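Local coordinates for protein 3',5'-cyclic-nucleotide phosphodiesterase 1 (Saccharomyces cerevisiae, PDB 4OJV) that belongs to the class-II cyclic-nucleotide phosphodiesterases of the metallo-hydrolase/oxidoreductase clan and carries two zinc ions held by histidines and aspartates, at residues L341-R345 / R357-A361; I301-S305 / L347-L353. All coordinates share one frame; numbering follows the deposited sequence.

Both interactions use helix 336-350, at different turns of the helix. Interaction 1 sets its middle turn, 341-345, against strand 357-360, the outermost strand of its sheet within the chain. Interaction 2 sets its last turn and the residues after it, 347-353, against helix 297-311. Interaction 1 is largely buried and aliphatic, with one arginine at its border bonded to a backbone carbonyl. Interaction 2 is partly buried; its aliphatic part grades into a polar cluster around the exposed Arg351. Their centres lie about 12 Å apart, and they meet where Ile301 CD1 packs on Leu344 O at 3.6 Å. Together they join one helix to the sheet and to its neighbouring helix.

Interaction 1 of 2, residues L341-R345 / R357-A361; sequences LEELR and RISIA
Ile358 is the strand residue at the middle of this contact, with Leu341, Leu344 and Arg345 of the helix around it. Its CG2 lies between Leu341 CD1, at 3.7 Å, and Leu344 CD1, at 4.1 Å. Leu341 has CG opposite its backbone N, chi1 -175°, and its side chain and that of Ile358 pass antiparallel. The CG1 branch of Ile358 runs on extended and brings CD1 to 3.9 Å from Leu344 CB; here the side chains are nearly perpendicular. Ile360 is bent instead, chi2 -63°, and its CD1 reaches Leu341 CB at 4.1 Å.

Arg345 closes the border. Its chain is extended from CG to NE. NH2 donates to Ile358 O at 2.9 Å, almost in line with the carbonyl, with the oxygen tilted 24° from the guanidinium plane. NE gives a hydrogen bond to a water that also accepts from Ile358 N. Arg345 thus meets Ile358 O directly and Ile358 N through the water. Leu341 CG lies 3.7 Å above the guanidinium, over its centre. Leu344 and Ile358 also touch Val324 of strand 321-325. Helix and strand run nearly antiparallel; they are the helix and second strand of the beta-alpha-beta unit of strand 321-325, helix 336-350 and strand 357-360.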
ATOM      1  N   LEU A 341       0.142  24.800   4.889  1.00 12.18           N
ATOM      2  CA  LEU A 341      -0.043  25.305   6.248  1.00 13.20           C
ATOM      3  C   LEU A 341       0.058  26.838   6.267  1.00 13.82           C
ATOM      4  O   LEU A 341      -0.779  27.522   6.867  1.00 14.46           O
ATOM      5  CB  LEU A 341       0.960  24.668   7.208  1.00 13.75           C
ATOM      6  CG  LEU A 341       0.814  24.995   8.691  1.00 13.40           C
ATOM      7  CD1 LEU A 341      -0.550  24.583   9.227  1.00 15.42           C
ATOM      8  CD2 LEU A 341       1.932  24.324   9.473  1.00 14.98           C
ATOM      9  N   GLU A 342       1.069  27.372   5.586  1.00 13.58           N
ATOM     10  CA  GLU A 342       1.259  28.822   5.522  1.00 14.87           C
ATOM     11  C   GLU A 342       0.114  29.513   4.812  1.00 14.40           C
ATOM     12  O   GLU A 342      -0.368  30.550   5.265  1.00 15.77           O
ATOM     13  CB  GLU A 342       2.564  29.123   4.810  1.00 16.61           C
ATOM     14  CG  GLU A 342       3.775  28.764   5.636  1.00 21.64           C
ATOM     15  CD  GLU A 342       5.060  28.885   4.860  1.00 26.09           C
ATOM     16  OE1 GLU A 342       4.997  29.146   3.639  1.00 29.75           O
ATOM     17  OE2 GLU A 342       6.133  28.717   5.478  1.00 32.57           O
ATOM     18  N   GLU A 343      -0.337  28.928   3.707  1.00 13.93           N
ATOM     19  CA  GLU A 343      -1.444  29.476   2.932  1.00 14.01           C
ATOM     20  C   GLU A 343      -2.747  29.466   3.715  1.00 14.65           C
ATOM     21  O   GLU A 343      -3.497  30.451   3.709  1.00 16.15           O
ATOM     22  CB  GLU A 343      -1.581  28.751   1.586  1.00 14.13           C
ATOM     23  CG  GLU A 343      -0.407  29.050   0.661  1.00 15.48           C
ATOM     24  CD  GLU A 343      -0.419  28.270  -0.640  1.00 14.41           C
ATOM     25  OE1 GLU A 343      -1.141  27.257  -0.765  1.00 14.57           O
ATOM     26  OE2 GLU A 343       0.312  28.675  -1.566  1.00 15.91           O
ATOM     27  N   LEU A 344      -3.012  28.366   4.416  1.00 13.96           N
ATOM     28  CA  LEU A 344      -4.214  28.279   5.241  1.00 14.18           C
ATOM     29  C   LEU A 344      -4.201  29.299   6.380  1.00 13.55           C
ATOM     30  O   LEU A 344      -5.213  29.964   6.634  1.00 15.38           O
ATOM     31  CB  LEU A 344      -4.388  26.870   5.806  1.00 13.41           C
ATOM     32  CG  LEU A 344      -4.831  25.792   4.815  1.00 13.26           C
ATOM     33  CD1 LEU A 344      -4.679  24.415   5.442  1.00 14.12           C
ATOM     34  CD2 LEU A 344      -6.258  26.002   4.353  1.00 13.63           C
ATOM     35  N   ARG A 345      -3.065  29.425   7.056  1.00 14.44           N
ATOM     36  CA  ARG A 345      -2.951  30.381   8.163  1.00 14.62           C
ATOM     37  C   ARG A 345      -3.108  31.821   7.674  1.00 16.07           C
ATOM     38  O   ARG A 345      -3.771  32.639   8.329  1.00 18.36           O
ATOM     39  CB  ARG A 345      -1.638  30.189   8.911  1.00 15.50           C
ATOM     40  CG  ARG A 345      -1.631  28.940   9.773  1.00 14.88           C
ATOM     41  CD  ARG A 345      -0.278  28.731  10.424  1.00 15.25           C
ATOM     42  NE  ARG A 345      -0.307  27.592  11.339  1.00 14.34           N
ATOM     43  CZ  ARG A 345       0.772  26.978  11.812  1.00 14.63           C
ATOM     44  NH1 ARG A 345       1.987  27.370  11.449  1.00 16.84           N
ATOM     45  NH2 ARG A 345       0.641  25.953  12.643  1.00 15.64           N
ATOM     46  N   ARG A 357      -6.688  27.017  15.065  1.00 14.98           N
ATOM     47  CA  ARG A 357      -5.405  26.339  15.245  1.00 14.89           C
ATOM     48  C   ARG A 357      -5.255  25.258  14.187  1.00 13.61           C
ATOM     49  O   ARG A 357      -5.967  24.249  14.209  1.00 14.39           O
ATOM     50  CB  ARG A 357      -5.308  25.753  16.649  1.00 16.02           C
ATOM     51  CG  ARG A 357      -5.346  26.833  17.713  1.00 18.26           C
ATOM     52  CD  ARG A 357      -5.916  26.343  19.016  1.00 20.67           C
ATOM     53  NE  ARG A 357      -6.078  27.466  19.932  1.00 21.73           N
ATOM     54  CZ  ARG A 357      -6.018  27.360  21.251  1.00 22.88           C
ATOM     55  NH1 ARG A 357      -5.796  26.179  21.817  1.00 25.09           N
ATOM     56  NH2 ARG A 357      -6.168  28.442  22.002  1.00 24.18           N
ATOM     57  N   ILE A 358      -4.354  25.499  13.238  1.00 12.70           N
ATOM     58  CA  ILE A 358      -4.193  24.641  12.067  1.00 12.49           C
ATOM     59  C   ILE A 358      -2.890  23.868  12.178  1.00 11.91           C
ATOM     60  O   ILE A 358      -1.831  24.444  12.433  1.00 12.60           O
ATOM     61  CB  ILE A 358      -4.252  25.448  10.748  1.00 13.23           C
ATOM     62  CG1 ILE A 358      -5.468  26.390  10.737  1.00 14.13           C
ATOM     63  CG2 ILE A 358      -4.258  24.496   9.556  1.00 14.07           C
ATOM     64  CD1 ILE A 358      -5.567  27.261   9.502  1.00 15.41           C
ATOM     65  N   SER A 359      -2.992  22.553  11.998  1.00 11.76           N
ATOM     66  CA  SER A 359      -1.844  21.657  12.025  1.00 11.68           C
ATOM     67  C   SER A 359      -1.965  20.689  10.863  1.00 12.36           C
ATOM     68  O   SER A 359      -3.069  20.379  10.418  1.00 13.22           O
ATOM     69  CB  SER A 359      -1.815  20.844  13.326  1.00 12.10           C
ATOM     70  OG  SER A 359      -1.734  21.677  14.466  1.00 12.49           O
ATOM     71  N   ILE A 360      -0.833  20.186  10.386  1.00 11.25           N
ATOM     72  CA  ILE A 360      -0.835  19.097   9.410  1.00 11.56           C
ATOM     73  C   ILE A 360      -0.793  17.782  10.178  1.00 10.77           C
ATOM     74  O   ILE A 360      -0.018  17.645  11.124  1.00 12.04           O
ATOM     75  CB  ILE A 360       0.391  19.179   8.459  1.00 11.74           C
ATOM     76  CG1 ILE A 360       0.504  20.561   7.786  1.00 13.09           C
ATOM     77  CG2 ILE A 360       0.365  18.050   7.433  1.00 13.92           C
ATOM     78  CD1 ILE A 360      -0.640  20.951   6.874  1.00 14.24           C
ATOM     79  N   ALA A 361      -1.615  16.814   9.762  1.00 10.66           N
ATOM     80  CA  ALA A 361      -1.575  15.455  10.310  1.00 11.07           C
ATOM     81  C   ALA A 361      -0.259  14.777   9.970  1.00 11.08           C
ATOM     82  O   ALA A 361       0.139  14.752   8.807  1.00 11.75           O
ATOM     83  CB  ALA A 361      -2.723  14.618   9.765  1.00 11.94           C
TER
HETATM   84  O   HOH W   1      -2.516  27.686  13.241  1.00 19.98           O

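Interaction 2 of 2, residues I301-S305 / L347-L353; sequences INELS and LAEERNL
Arg351 reaches across to Asn302 and holds its side-chain oxygen with two nitrogens. NH1 and NH2 each donate to Asn302 OD1 at 2.7 Å, in an end-on grip on a single atom. Both bonds are bent, with N-H...O angles of about 140°. The amide and guanidinium planes are only 9° apart, and the two flat groups meet nearly edge to edge. The arginine chain is bent at chi2, -79°, and its guanidinium ends at Asn302.

NH1 has a second, weak bond to Ser305 OG at 3.3 Å. That hydroxyl donates its own proton to Ile301 O at 3.0 Å, one turn earlier. Ile301 O therefore accepts twice, from Ser305 OG and from Ser305 N.

Beside this polar cluster lies an aliphatic patch. Ile301 sends CG1 to Leu347 CB at 3.7 Å, CD1 to Ala348 CB at 3.9 Å and CG2 to Arg351 CG at 3.9 Å. Leu353 CD2 comes to 3.8 Å from Ser305 OG. Leu353 closes the Schellman motif that ends helix 336-350, in which Leu353 N bonds back to Ala348 O and Asn352 N to Glu349 O. This turn probably helps place Leu353 where its side chain packs on helix 297-311, while its backbone bonds to Leu317.

The polar bonds between the segments thus join a cationic donor to neutral acceptors. The two NH groups sharing OD1 would be expected to restrict rotation of the Asn302 amide.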
ATOM      1  N   ILE A 301     -10.645  27.059   3.297  1.00 13.47           N
ATOM      2  CA  ILE A 301     -10.965  28.253   4.083  1.00 14.94           C
ATOM      3  C   ILE A 301     -12.398  28.730   3.811  1.00 14.77           C
ATOM      4  O   ILE A 301     -13.096  29.145   4.737  1.00 15.56           O
ATOM      5  CB  ILE A 301      -9.909  29.372   3.899  1.00 15.76           C
ATOM      6  CG1 ILE A 301      -8.573  28.979   4.554  1.00 17.50           C
ATOM      7  CG2 ILE A 301     -10.399  30.714   4.451  1.00 19.51           C
ATOM      8  CD1 ILE A 301      -8.591  28.874   6.071  1.00 20.88           C
ATOM      9  N   ASN A 302     -12.864  28.622   2.567  1.00 14.41           N
ATOM     10  CA  ASN A 302     -14.254  28.991   2.267  1.00 15.64           C
ATOM     11  C   ASN A 302     -15.249  28.125   3.033  1.00 14.78           C
ATOM     12  O   ASN A 302     -16.262  28.626   3.535  1.00 15.98           O
ATOM     13  CB  ASN A 302     -14.553  28.912   0.768  1.00 18.77           C
ATOM     14  CG  ASN A 302     -13.953  30.065  -0.014  1.00 21.83           C
ATOM     15  OD1 ASN A 302     -13.452  31.030   0.556  1.00 22.21           O
ATOM     16  ND2 ASN A 302     -14.004  29.963  -1.336  1.00 26.23           N
ATOM     17  N   GLU A 303     -14.965  26.826   3.129  1.00 14.77           N
ATOM     18  CA  GLU A 303     -15.810  25.922   3.901  1.00 14.85           C
ATOM     19  C   GLU A 303     -15.809  26.267   5.386  1.00 14.68           C
ATOM     20  O   GLU A 303     -16.872  26.328   6.013  1.00 15.20           O
ATOM     21  CB  GLU A 303     -15.419  24.453   3.669  1.00 15.19           C
ATOM     22  CG  GLU A 303     -15.672  23.958   2.245  1.00 16.52           C
ATOM     23  CD  GLU A 303     -17.107  24.168   1.774  1.00 17.01           C
ATOM     24  OE1 GLU A 303     -18.044  24.025   2.590  1.00 17.84           O
ATOM     25  OE2 GLU A 303     -17.307  24.479   0.579  1.00 18.86           O
ATOM     26  N   LEU A 304     -14.628  26.515   5.941  1.00 14.47           N
ATOM     27  CA  LEU A 304     -14.519  26.917   7.343  1.00 15.40           C
ATOM     28  C   LEU A 304     -15.196  28.264   7.599  1.00 16.07           C
ATOM     29  O   LEU A 304     -15.808  28.459   8.650  1.00 16.16           O
ATOM     30  CB  LEU A 304     -13.061  26.917   7.791  1.00 15.27           C
ATOM     31  CG  LEU A 304     -12.364  25.554   7.782  1.00 15.78           C
ATOM     32  CD1 LEU A 304     -10.877  25.740   8.022  1.00 17.31           C
ATOM     33  CD2 LEU A 304     -12.969  24.624   8.823  1.00 18.30           C
ATOM     34  N   SER A 305     -15.128  29.165   6.620  1.00 15.36           N
ATOM     35  CA  SER A 305     -15.831  30.450   6.703  1.00 16.82           C
ATOM     36  C   SER A 305     -17.348  30.231   6.773  1.00 16.43           C
ATOM     37  O   SER A 305     -18.047  30.914   7.531  1.00 17.85           O
ATOM     38  CB  SER A 305     -15.471  31.314   5.499  1.00 17.52           C
ATOM     39  OG  SER A 305     -14.149  31.808   5.608  1.00 24.60           O
ATOM     40  N   LEU A 347      -4.767  32.817   4.912  1.00 16.84           N
ATOM     41  CA  LEU A 347      -6.144  33.019   4.484  1.00 17.37           C
ATOM     42  C   LEU A 347      -7.107  33.090   5.666  1.00 19.08           C
ATOM     43  O   LEU A 347      -8.065  33.864   5.639  1.00 20.80           O
ATOM     44  CB  LEU A 347      -6.581  31.952   3.475  1.00 18.07           C
ATOM     45  CG  LEU A 347      -5.952  32.023   2.078  1.00 18.41           C
ATOM     46  CD1 LEU A 347      -6.203  30.727   1.316  1.00 19.17           C
ATOM     47  CD2 LEU A 347      -6.459  33.225   1.285  1.00 21.55           C
ATOM     48  N   ALA A 348      -6.836  32.312   6.712  1.00 17.69           N
ATOM     49  CA  ALA A 348      -7.648  32.368   7.923  1.00 18.72           C
ATOM     50  C   ALA A 348      -7.546  33.750   8.580  1.00 19.78           C
ATOM     51  O   ALA A 348      -8.561  34.308   9.009  1.00 22.92           O
ATOM     52  CB  ALA A 348      -7.259  31.266   8.900  1.00 19.66           C
ATOM     53  N   GLU A 349      -6.328  34.288   8.647  1.00 19.44           N
ATOM     54  CA  GLU A 349      -6.086  35.627   9.202  1.00 21.44           C
ATOM     55  C   GLU A 349      -6.774  36.704   8.366  1.00 24.91           C
ATOM     56  O   GLU A 349      -7.374  37.625   8.916  1.00 25.82           O
ATOM     57  CB  GLU A 349      -4.582  35.908   9.307  1.00 24.22           C
ATOM     58  CG  GLU A 349      -4.219  37.213  10.013  1.00 29.82           C
ATOM     59  CD  GLU A 349      -4.134  37.060  11.518  1.00 33.93           C
ATOM     60  OE1 GLU A 349      -3.181  36.410  12.001  1.00 42.02           O
ATOM     61  OE2 GLU A 349      -5.010  37.604  12.223  1.00 43.94           O
ATOM     62  N   GLU A 350      -6.682  36.577   7.043  1.00 22.59           N
ATOM     63  CA  GLU A 350      -7.303  37.515   6.101  1.00 24.78           C
ATOM     64  C   GLU A 350      -8.830  37.500   6.226  1.00 25.61           C
ATOM     65  O   GLU A 350      -9.480  38.546   6.116  1.00 30.16           O
ATOM     66  CB  GLU A 350      -6.865  37.171   4.672  1.00 28.29           C
ATOM     67  CG  GLU A 350      -7.439  38.053   3.574  1.00 32.04           C
ATOM     68  CD  GLU A 350      -6.834  37.733   2.222  1.00 36.03           C
ATOM     69  OE1 GLU A 350      -5.725  38.233   1.932  1.00 39.57           O
ATOM     70  OE2 GLU A 350      -7.465  36.981   1.451  1.00 40.19           O
ATOM     71  N   ARG A 351      -9.384  36.316   6.479  1.00 26.13           N
ATOM     72  CA  ARG A 351     -10.829  36.119   6.641  1.00 27.46           C
ATOM     73  C   ARG A 351     -11.315  36.317   8.080  1.00 26.21           C
ATOM     74  O   ARG A 351     -12.494  36.093   8.369  1.00 32.31           O
ATOM     75  CB  ARG A 351     -11.244  34.723   6.159  1.00 29.57           C
ATOM     76  CG  ARG A 351     -11.123  34.491   4.661  1.00 31.09           C
ATOM     77  CD  ARG A 351     -12.290  35.097   3.898  1.00 33.36           C
ATOM     78  NE  ARG A 351     -12.180  34.834   2.467  1.00 36.37           N
ATOM     79  CZ  ARG A 351     -12.673  33.757   1.859  1.00 34.93           C
ATOM     80  NH1 ARG A 351     -13.321  32.827   2.554  1.00 33.61           N
ATOM     81  NH2 ARG A 351     -12.519  33.611   0.551  1.00 35.73           N
ATOM     82  N   ASN A 352     -10.406  36.720   8.970  1.00 23.57           N
ATOM     83  CA  ASN A 352     -10.715  36.942  10.392  1.00 26.95           C
ATOM     84  C   ASN A 352     -11.503  35.792  11.037  1.00 25.81           C
ATOM     85  O   ASN A 352     -12.595  35.986  11.558  1.00 26.34           O
ATOM     86  CB  ASN A 352     -11.430  38.292  10.614  1.00 30.39           C
ATOM     87  CG  ASN A 352     -10.546  39.490  10.306  1.00 32.38           C
ATOM     88  OD1 ASN A 352     -10.126  39.694   9.166  1.00 41.00           O
ATOM     89  ND2 ASN A 352     -10.279  40.306  11.323  1.00 30.27           N
ATOM     90  N   LEU A 353     -10.937  34.590  10.992  1.00 22.16           N
ATOM     91  CA  LEU A 353     -11.592  33.413  11.575  1.00 19.28           C
ATOM     92  C   LEU A 353     -11.248  33.205  13.057  1.00 18.46           C
ATOM     93  O   LEU A 353     -11.629  32.200  13.664  1.00 17.95           O
ATOM     94  CB  LEU A 353     -11.278  32.145  10.756  1.00 18.86           C
ATOM     95  CG  LEU A 353     -11.783  32.133   9.312  1.00 20.94           C
ATOM     96  CD1 LEU A 353     -11.329  30.863   8.612  1.00 22.08           C
ATOM     97  CD2 LEU A 353     -13.301  32.259   9.235  1.00 23.39           C
TER